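Local coordinates for ribonucleoside-diphosphate reductase subunit beta (Streptococcus sanguinis, PDB 4N83), which houses a dimanganese site and probably works, as the radical-generating small subunit of a class Ib ribonucleotide reductase, in making deoxyribonucleotides from ribonucleotides, at residues K52-K57 against S238-V243; F165-Y170 against V243-E248; F252-A257 against F270-D275. One frame throughout, in Å; residues are numbered along the deposited sequence.

Contact 1: K52-K57 against S238-V243; sequences KDLVGK and SLYDTV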
loop_
_atom_site.group_PDB
_atom_site.type_symbol
_atom_site.label_atom_id
_atom_site.label_comp_id
_atom_site.label_asym_id
_atom_site.label_seq_id
_atom_site.Cartn_x
_atom_site.Cartn_y
_atom_site.Cartn_z
ATOM N N LYS A 52 -0.903 -11.911 -32.050
ATOM C CA LYS A 52 -0.903 -12.585 -30.741
ATOM C C LYS A 52 0.428 -12.435 -30.001
ATOM O O LYS A 52 0.446 -12.227 -28.787
ATOM C CB LYS A 52 -1.228 -14.078 -30.884
ATOM C CG LYS A 52 -2.709 -14.395 -31.010
ATOM C CD LYS A 52 -2.948 -15.895 -30.959
ATOM C CE LYS A 52 -4.428 -16.230 -31.015
ATOM N NZ LYS A 52 -4.658 -17.701 -31.048
ATOM N N ASP A 53 1.533 -12.546 -30.735
ATOM C CA ASP A 53 2.869 -12.470 -30.140
ATOM C C ASP A 53 3.199 -11.059 -29.641
ATOM O O ASP A 53 3.960 -10.900 -28.688
ATOM C CB ASP A 53 3.931 -12.937 -31.144
ATOM C CG ASP A 53 5.217 -13.387 -30.472
ATOM O OD1 ASP A 53 5.182 -14.392 -29.730
ATOM O OD2 ASP A 53 6.264 -12.747 -30.698
ATOM N N LEU A 54 2.624 -10.044 -30.284
ATOM C CA LEU A 54 2.836 -8.652 -29.883
ATOM C C LEU A 54 2.170 -8.325 -28.544
ATOM O O LEU A 54 2.692 -7.520 -27.773
ATOM C CB LEU A 54 2.314 -7.701 -30.963
ATOM C CG LEU A 54 2.417 -6.197 -30.686
ATOM C CD1 LEU A 54 3.853 -5.785 -30.401
ATOM C CD2 LEU A 54 1.854 -5.410 -31.859
ATOM N N VAL A 55 1.022 -8.946 -28.277
ATOM C CA VAL A 55 0.242 -8.666 -27.067
ATOM C C VAL A 55 0.977 -9.095 -25.792
ATOM O O VAL A 55 1.027 -8.339 -24.818
ATOM C CB VAL A 55 -1.157 -9.330 -27.138
ATOM C CG1 VAL A 55 -1.872 -9.264 -25.796
ATOM C CG2 VAL A 55 -1.999 -8.656 -28.213
ATOM N N GLY A 56 1.542 -10.300 -25.802
ATOM C CA GLY A 56 2.280 -10.821 -24.650
ATOM C C GLY A 56 3.558 -10.054 -24.353
ATOM O O GLY A 56 3.899 -9.830 -23.189
ATOM N N LYS A 57 4.264 -9.653 -25.408
ATOM C CA LYS A 57 5.490 -8.862 -25.279
ATOM C C LYS A 57 5.217 -7.461 -24.724
ATOM O O LYS A 57 6.068 -6.878 -24.049
ATOM C CB LYS A 57 6.196 -8.747 -26.634
ATOM C CG LYS A 57 6.834 -10.041 -27.116
ATOM C CD LYS A 57 7.589 -9.831 -28.419
ATOM C CE LYS A 57 8.479 -11.018 -28.749
ATOM N NZ LYS A 57 9.215 -10.818 -30.027
ATOM N N SER A 238 11.463 -2.596 -32.347
ATOM C CA SER A 238 11.676 -4.003 -31.992
ATOM C C SER A 238 10.374 -4.815 -31.956
ATOM O O SER A 238 10.409 -6.040 -32.081
ATOM C CB SER A 238 12.389 -4.109 -30.639
ATOM O OG SER A 238 12.545 -5.460 -30.239
ATOM N N LEU A 239 9.241 -4.136 -31.781
ATOM C CA LEU A 239 7.936 -4.796 -31.691
ATOM C C LEU A 239 7.035 -4.530 -32.899
ATOM O O LEU A 239 6.534 -5.467 -33.522
ATOM C CB LEU A 239 7.206 -4.341 -30.424
ATOM C CG LEU A 239 7.780 -4.767 -29.071
ATOM C CD1 LEU A 239 6.915 -4.212 -27.947
ATOM C CD2 LEU A 239 7.889 -6.282 -28.970
ATOM N N TYR A 240 6.841 -3.253 -33.226
ATOM C CA TYR A 240 5.756 -2.826 -34.124
ATOM C C TYR A 240 6.080 -2.789 -35.629
ATOM O O TYR A 240 5.232 -2.382 -36.425
ATOM C CB TYR A 240 5.246 -1.444 -33.684
ATOM C CG TYR A 240 4.550 -1.441 -32.337
ATOM C CD1 TYR A 240 5.246 -1.140 -31.168
ATOM C CD2 TYR A 240 3.193 -1.735 -32.235
ATOM C CE1 TYR A 240 4.611 -1.134 -29.937
ATOM C CE2 TYR A 240 2.549 -1.732 -31.007
ATOM C CZ TYR A 240 3.261 -1.430 -29.862
ATOM O OH TYR A 240 2.625 -1.426 -28.642
ATOM N N ASP A 241 7.281 -3.211 -36.025
ATOM C CA ASP A 241 7.677 -3.153 -37.441
ATOM C C ASP A 241 6.972 -4.193 -38.318
ATOM O O ASP A 241 6.646 -3.907 -39.471
ATOM C CB ASP A 241 9.202 -3.271 -37.602
ATOM C CG ASP A 241 9.894 -1.915 -37.679
ATOM O OD1 ASP A 241 9.361 -0.998 -38.341
ATOM O OD2 ASP A 241 10.984 -1.768 -37.087
ATOM N N THR A 242 6.740 -5.386 -37.775
ATOM C CA THR A 242 6.076 -6.457 -38.522
ATOM C C THR A 242 4.593 -6.155 -38.748
ATOM O O THR A 242 4.111 -6.199 -39.883
ATOM C CB THR A 242 6.213 -7.816 -37.811
ATOM O OG1 THR A 242 5.827 -7.687 -36.438
ATOM C CG2 THR A 242 7.648 -8.317 -37.892
ATOM N N VAL A 243 3.877 -5.853 -37.666
ATOM C CA VAL A 243 2.464 -5.460 -37.755
ATOM C C VAL A 243 2.288 -4.101 -38.445
ATOM O O VAL A 243 1.250 -3.840 -39.056
ATOM C CB VAL A 243 1.764 -5.446 -36.372
ATOM C CG1 VAL A 243 1.610 -6.866 -35.846
ATOM C CG2 VAL A 243 2.511 -4.576 -35.366
#

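Contact 2: F165-Y170 against V243-E248; sequences FFTPLY and VGWTEE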
loop_
_atom_site.group_PDB
_atom_site.type_symbol
_atom_site.label_atom_id
_atom_site.label_comp_id
_atom_site.label_asym_id
_atom_site.label_seq_id
_atom_site.Cartn_x
_atom_site.Cartn_y
_atom_site.Cartn_z
ATOM N N PHE A 165 0.528 0.746 -23.936
ATOM C CA PHE A 165 -0.919 1.002 -23.911
ATOM C C PHE A 165 -1.536 1.205 -25.302
ATOM O O PHE A 165 -2.745 1.037 -25.466
ATOM C CB PHE A 165 -1.261 2.221 -23.036
ATOM C CG PHE A 165 -1.004 2.028 -21.558
ATOM C CD1 PHE A 165 -1.277 0.818 -20.924
ATOM C CD2 PHE A 165 -0.532 3.084 -20.786
ATOM C CE1 PHE A 165 -1.054 0.661 -19.565
ATOM C CE2 PHE A 165 -0.310 2.932 -19.427
ATOM C CZ PHE A 165 -0.573 1.719 -18.816
ATOM N N PHE A 166 -0.715 1.561 -26.290
ATOM C CA PHE A 166 -1.183 1.775 -27.667
ATOM C C PHE A 166 -1.919 0.563 -28.256
ATOM O O PHE A 166 -2.895 0.726 -28.993
ATOM C CB PHE A 166 0.000 2.154 -28.571
ATOM C CG PHE A 166 -0.396 2.536 -29.975
ATOM C CD1 PHE A 166 -0.637 3.863 -30.308
ATOM C CD2 PHE A 166 -0.515 1.569 -30.968
ATOM C CE1 PHE A 166 -0.994 4.218 -31.599
ATOM C CE2 PHE A 166 -0.876 1.918 -32.259
ATOM C CZ PHE A 166 -1.116 3.244 -32.575
ATOM N N THR A 167 -1.449 -0.641 -27.934
ATOM C CA THR A 167 -2.014 -1.875 -28.493
ATOM C C THR A 167 -3.432 -2.198 -27.981
ATOM O O THR A 167 -4.349 -2.340 -28.789
ATOM C CB THR A 167 -1.068 -3.079 -28.277
ATOM O OG1 THR A 167 0.238 -2.754 -28.769
ATOM C CG2 THR A 167 -1.581 -4.317 -29.004
ATOM N N PRO A 168 -3.623 -2.321 -26.648
ATOM C CA PRO A 168 -4.975 -2.617 -26.152
ATOM C C PRO A 168 -5.989 -1.495 -26.395
ATOM O O PRO A 168 -7.178 -1.772 -26.553
ATOM C CB PRO A 168 -4.761 -2.830 -24.648
ATOM C CG PRO A 168 -3.512 -2.084 -24.334
ATOM C CD PRO A 168 -2.648 -2.255 -25.545
ATOM N N LEU A 169 -5.519 -0.248 -26.417
ATOM C CA LEU A 169 -6.369 0.897 -26.761
ATOM C C LEU A 169 -6.788 0.864 -28.235
ATOM O O LEU A 169 -7.884 1.309 -28.582
ATOM C CB LEU A 169 -5.651 2.218 -26.456
ATOM C CG LEU A 169 -5.415 2.564 -24.981
ATOM C CD1 LEU A 169 -4.464 3.746 -24.857
ATOM C CD2 LEU A 169 -6.725 2.856 -24.265
ATOM N N TYR A 170 -5.909 0.346 -29.092
ATOM C CA TYR A 170 -6.209 0.177 -30.517
ATOM C C TYR A 170 -7.354 -0.815 -30.724
ATOM O O TYR A 170 -8.279 -0.550 -31.492
ATOM C CB TYR A 170 -4.955 -0.280 -31.280
ATOM C CG TYR A 170 -5.215 -0.798 -32.681
ATOM C CD1 TYR A 170 -5.284 0.072 -33.767
ATOM C CD2 TYR A 170 -5.378 -2.161 -32.921
ATOM C CE1 TYR A 170 -5.518 -0.401 -35.048
ATOM C CE2 TYR A 170 -5.614 -2.642 -34.199
ATOM C CZ TYR A 170 -5.681 -1.759 -35.258
ATOM O OH TYR A 170 -5.914 -2.237 -36.526
ATOM N N VAL A 243 3.877 -5.853 -37.666
ATOM C CA VAL A 243 2.464 -5.460 -37.755
ATOM C C VAL A 243 2.288 -4.101 -38.445
ATOM O O VAL A 243 1.250 -3.840 -39.056
ATOM C CB VAL A 243 1.764 -5.446 -36.372
ATOM C CG1 VAL A 243 1.610 -6.866 -35.846
ATOM C CG2 VAL A 243 2.511 -4.576 -35.366
ATOM N N GLY A 244 3.300 -3.242 -38.333
ATOM C CA GLY A 244 3.360 -1.993 -39.090
ATOM C C GLY A 244 2.631 -0.816 -38.466
ATOM O O GLY A 244 1.950 -0.068 -39.171
ATOM N N TRP A 245 2.772 -0.647 -37.152
ATOM C CA TRP A 245 2.242 0.533 -36.454
ATOM C C TRP A 245 3.372 1.345 -35.808
ATOM O O TRP A 245 3.131 2.110 -34.874
ATOM C CB TRP A 245 1.231 0.131 -35.369
ATOM C CG TRP A 245 0.201 -0.882 -35.788
ATOM C CD1 TRP A 245 -0.377 -1.012 -37.018
ATOM C CD2 TRP A 245 -0.396 -1.887 -34.957
ATOM N NE1 TRP A 245 -1.281 -2.048 -37.010
ATOM C CE2 TRP A 245 -1.315 -2.600 -35.757
ATOM C CE3 TRP A 245 -0.239 -2.258 -33.614
ATOM C CZ2 TRP A 245 -2.074 -3.664 -35.260
ATOM C CZ3 TRP A 245 -0.994 -3.316 -33.120
ATOM C CH2 TRP A 245 -1.900 -4.006 -33.943
ATOM N N THR A 246 4.595 1.188 -36.317
ATOM C CA THR A 246 5.785 1.797 -35.710
ATOM C C THR A 246 5.696 3.320 -35.627
ATOM O O THR A 246 5.980 3.903 -34.581
ATOM C CB THR A 246 7.060 1.421 -36.493
ATOM O OG1 THR A 246 7.179 -0.004 -36.561
ATOM C CG2 THR A 246 8.303 1.996 -35.828
ATOM N N GLU A 247 5.307 3.954 -36.728
ATOM C CA GLU A 247 5.232 5.415 -36.792
ATOM C C GLU A 247 4.049 5.991 -36.009
ATOM O O GLU A 247 4.078 7.157 -35.616
ATOM C CB GLU A 247 5.176 5.885 -38.250
ATOM C CG GLU A 247 6.430 5.568 -39.055
ATOM C CD GLU A 247 7.682 6.232 -38.505
ATOM O OE1 GLU A 247 7.574 7.311 -37.884
ATOM O OE2 GLU A 247 8.782 5.673 -38.697
ATOM N N GLU A 248 3.017 5.179 -35.787
ATOM C CA GLU A 248 1.864 5.597 -34.982
ATOM C C GLU A 248 2.185 5.598 -33.486
ATOM O O GLU A 248 1.713 6.467 -32.750
ATOM C CB GLU A 248 0.659 4.694 -35.250
ATOM C CG GLU A 248 0.081 4.828 -36.648
ATOM C CD GLU A 248 -1.147 3.963 -36.855
ATOM O OE1 GLU A 248 -2.201 4.506 -37.245
ATOM O OE2 GLU A 248 -1.061 2.738 -36.619
#

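Contact 3: F252-A257 against F270-D275; sequences FLRYNA and FPDSAD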
loop_
_atom_site.group_PDB
_atom_site.type_symbol
_atom_site.label_atom_id
_atom_site.label_comp_id
_atom_site.label_asym_id
_atom_site.label_seq_id
_atom_site.Cartn_x
_atom_site.Cartn_y
_atom_site.Cartn_z
ATOM N N PHE A 252 2.301 8.607 -30.773
ATOM C CA PHE A 252 1.651 8.471 -29.469
ATOM C C PHE A 252 2.624 8.765 -28.323
ATOM O O PHE A 252 2.229 9.319 -27.295
ATOM C CB PHE A 252 1.067 7.056 -29.335
ATOM C CG PHE A 252 0.033 6.904 -28.246
ATOM C CD1 PHE A 252 -1.051 7.770 -28.159
ATOM C CD2 PHE A 252 0.121 5.858 -27.333
ATOM C CE1 PHE A 252 -2.007 7.616 -27.166
ATOM C CE2 PHE A 252 -0.835 5.696 -26.343
ATOM C CZ PHE A 252 -1.900 6.575 -26.259
ATOM N N LEU A 253 3.892 8.395 -28.507
ATOM C CA LEU A 253 4.936 8.634 -27.501
ATOM C C LEU A 253 5.275 10.117 -27.349
ATOM O O LEU A 253 5.464 10.601 -26.232
ATOM C CB LEU A 253 6.208 7.845 -27.838
ATOM C CG LEU A 253 6.211 6.371 -27.421
ATOM C CD1 LEU A 253 7.342 5.619 -28.107
ATOM C CD2 LEU A 253 6.314 6.244 -25.906
ATOM N N ARG A 254 5.365 10.826 -28.471
ATOM C CA ARG A 254 5.610 12.269 -28.457
ATOM C C ARG A 254 4.443 13.033 -27.827
ATOM O O ARG A 254 4.643 14.058 -27.174
ATOM C CB ARG A 254 5.866 12.788 -29.876
ATOM C CG ARG A 254 7.218 12.389 -30.450
ATOM C CD ARG A 254 7.434 12.981 -31.836
ATOM N NE ARG A 254 6.670 12.272 -32.865
ATOM C CZ ARG A 254 7.115 11.242 -33.587
ATOM N NH1 ARG A 254 8.343 10.758 -33.420
ATOM N NH2 ARG A 254 6.317 10.685 -34.492
ATOM N N TYR A 255 3.230 12.519 -28.027
ATOM C CA TYR A 255 2.015 13.138 -27.496
ATOM C C TYR A 255 1.960 13.068 -25.968
ATOM O O TYR A 255 1.767 14.086 -25.304
ATOM C CB TYR A 255 0.774 12.473 -28.109
ATOM C CG TYR A 255 -0.539 12.879 -27.475
ATOM C CD1 TYR A 255 -0.936 14.214 -27.442
ATOM C CD2 TYR A 255 -1.389 11.928 -26.916
ATOM C CE1 TYR A 255 -2.137 14.590 -26.865
ATOM C CE2 TYR A 255 -2.594 12.294 -26.338
ATOM C CZ TYR A 255 -2.963 13.626 -26.315
ATOM O OH TYR A 255 -4.157 13.993 -25.740
ATOM N N ASN A 256 2.135 11.867 -25.422
ATOM C CA ASN A 256 2.084 11.659 -23.972
ATOM C C ASN A 256 3.308 12.185 -23.218
ATOM O O ASN A 256 3.257 12.356 -21.999
ATOM C CB ASN A 256 1.878 10.175 -23.652
ATOM C CG ASN A 256 0.461 9.712 -23.929
ATOM O OD1 ASN A 256 -0.502 10.315 -23.455
ATOM N ND2 ASN A 256 0.324 8.635 -24.691
ATOM N N ALA A 257 4.402 12.435 -23.937
ATOM C CA ALA A 257 5.588 13.065 -23.352
ATOM C C ALA A 257 5.264 14.471 -22.850
ATOM O O ALA A 257 5.820 14.927 -21.850
ATOM C CB ALA A 257 6.717 13.118 -24.371
ATOM N N PHE A 270 6.740 18.553 -27.917
ATOM C CA PHE A 270 6.438 18.140 -29.291
ATOM C C PHE A 270 5.167 18.800 -29.835
ATOM O O PHE A 270 4.307 19.219 -29.061
ATOM C CB PHE A 270 6.304 16.617 -29.363
ATOM C CG PHE A 270 7.556 15.882 -28.976
ATOM C CD1 PHE A 270 7.766 15.483 -27.663
ATOM C CD2 PHE A 270 8.529 15.596 -29.925
ATOM C CE1 PHE A 270 8.921 14.809 -27.303
ATOM C CE2 PHE A 270 9.686 14.921 -29.571
ATOM C CZ PHE A 270 9.882 14.526 -28.259
ATOM N N PRO A 271 5.048 18.892 -31.175
ATOM C CA PRO A 271 3.854 19.460 -31.806
ATOM C C PRO A 271 2.711 18.457 -32.023
ATOM O O PRO A 271 1.640 18.848 -32.495
ATOM C CB PRO A 271 4.387 19.949 -33.155
ATOM C CG PRO A 271 5.478 18.991 -33.484
ATOM C CD PRO A 271 6.079 18.548 -32.174
ATOM N N ASP A 272 2.934 17.187 -31.683
ATOM C CA ASP A 272 1.930 16.139 -31.892
ATOM C C ASP A 272 0.752 16.293 -30.931
ATOM O O ASP A 272 0.895 16.080 -29.727
ATOM C CB ASP A 272 2.552 14.750 -31.719
ATOM C CG ASP A 272 3.603 14.441 -32.769
ATOM O OD1 ASP A 272 3.930 13.248 -32.943
ATOM O OD2 ASP A 272 4.104 15.383 -33.419
ATOM N N SER A 273 -0.404 16.665 -31.476
ATOM C CA SER A 273 -1.629 16.831 -30.693
ATOM C C SER A 273 -2.448 15.535 -30.713
ATOM O O SER A 273 -1.942 14.482 -31.106
ATOM C CB SER A 273 -2.448 17.995 -31.255
ATOM O OG SER A 273 -3.520 18.330 -30.391
ATOM N N ALA A 274 -3.704 15.618 -30.279
ATOM C CA ALA A 274 -4.614 14.470 -30.304
ATOM C C ALA A 274 -5.037 14.097 -31.727
ATOM O O ALA A 274 -5.284 12.926 -32.011
ATOM C CB ALA A 274 -5.841 14.750 -29.449
ATOM N N ASP A 275 -5.124 15.093 -32.610
ATOM C CA ASP A 275 -5.479 14.865 -34.019
ATOM C C ASP A 275 -4.378 14.138 -34.802
ATOM O O ASP A 275 -4.659 13.495 -35.815
ATOM C CB ASP A 275 -5.808 16.191 -34.720
ATOM C CG ASP A 275 -7.097 16.825 -34.218
ATOM O OD1 ASP A 275 -7.324 18.016 -34.522
ATOM O OD2 ASP A 275 -7.886 16.145 -33.527
#

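Contact 1: K52-K57 against S238-V243
L54 is the bump of this contact, reaching from helix 49-78 into a hollow formed by L239, Y240 and V243 on the segment 238-243, at the last turn of helix 211-240 and the turn beyond. Its CG stands anti to the backbone N (chi1 178°); CD1 goes to L239 and CD2 to V243, and both border the Y240 ring. L54 CD1 settles against L239 CB at 3.7 Å and also lies over one face of the Y240 ring, toward the rim of the ring. L54 CD2 is shared by two neighbours, meeting V243 CG2 at 3.7 Å and Y240 CE2 at 3.8 Å. The leucine and the tyrosine side chains cross at about a right angle. V243 CG2 occupies the crowded position between its own backbone N and carbonyl carbon, and from there it closes the hollow.

A second, shallower fit lies one turn further along the first helix. There K57 CB and CD give the methyl L239 CD2 an apolar surface, with L239 CD2 3.6 Å from K57 CD and 3.8 Å from K57 CB. The extended chain carries the ammonium on toward D53, K57 NZ to D53 OD2 at 3.6 Å, and the lysine makes a cation-pi contact with W123. No hydrogen bond joins the two segments; the hydroxyl of Y240 bonds to T167 on helix 162-173, and W245 touches both L54 and Y240. The contact joins helix 49-78 to the C-terminal end of helix 211-240 and the turn after it, within the ferritin-like helical fold of the small subunit.

Contact 2: F165-Y170 against V243-E248
Y170 and W245 form the aromatic part of the contact and cross at about a right angle as side chains. The tyrosine ring and the six-membered ring of the indole make an oblique pair, with centroids 4.6 Å apart and planes inclined at 36°. Y170 CE2 comes within 3.8 Å of W245 CZ2, and W245 CE2 lies over one face of the tyrosine.

Apolar contacts add to this pair. T167 CG2 approaches the edge of the indole near its plane, 4.3 Å from W245 CZ3. F166, with CG anti to its backbone N (chi1 -174°), sends its ring toward the start of the other helix, where F166 CZ meets E248 CB at 3.5 Å and F166 CE2 lies 4.2 Å from W245 CB. The phenylalanine thus touches the base of the tryptophan while Y170 meets its far ring. Within its own segment, W245 also carries V243 CG2 over one face, 3.9 Å above the plane.

No hydrogen bond crosses between the segments, and the polar ends turn to other partners: the T167 hydroxyl has its partner in Y240, and E248 OE1 receives the side-chain amide of N278. F166 also packs on V281 of helix 279-285. W245 occupies the N-cap position of helix 246-263, with a weak backbone bond from E248 N to W245 O in the first turn. Aromatic packing between a helix and the start of another is here part of the ferritin-like helical fold of the small subunit.

Contact 3: F252-A257 against F270-D275
R254 and F270 meet where helix 246-263 of the ferritin-like fold is met by the irregular chain that leads on to helix 279-285. The arginine lays its aliphatic stem across the phenylalanine in a CH-pi contact, with R254 CG 3.7 Å from the ring centroid and 19° off the ring normal, while R254 CD comes within 3.4 Å of F270 CD2. A257 CB approaches the same ring obliquely, 4.0 Å from F270 CE1.

Beyond the ring the chain of R254 bends at chi3 (-76°), which places NE, and a salt bridge to D272 follows. Y255 forms the other flank: its CD1 lies 3.5 Å from D272 O, near the ring plane, and A274 CA sits over one of its faces.

Outward, F270 N is held by the side chain of N258, and R254 NH1 bonds to the hydroxyl of Y229 on helix 211-240, so the guanidinium is gripped from two directions. Y255 also touches M282 of helix 279-285.

In the salt bridge R254 NE donates to D272 OD1 over 2.9 Å at an N-H...O angle of 167°; the oxygen lies in the guanidinium plane, but the nitrogen sits above the carboxylate plane.

Overall arrangement
Contact 1 is buried, contact 2 partly so, and contact 3 lies at the surface. Their chemistry follows this order: mostly aliphatic packing in contact 1, largely aromatic packing in contact 2, and in contact 3 a salt bridge beside a CH-pi contact. Contacts 1 and 2 share V243 and have centres about 9 Å apart; a tyrosine-threonine hydroxyl bond ties them together. Contacts 2 and 3 both use helix 246-263, at its start and its middle, and touch where F166 CD1 packs on F252 CD2 at 3.7 Å. Contacts 1 and 3 do not touch, their nearest atoms being about 8 Å apart.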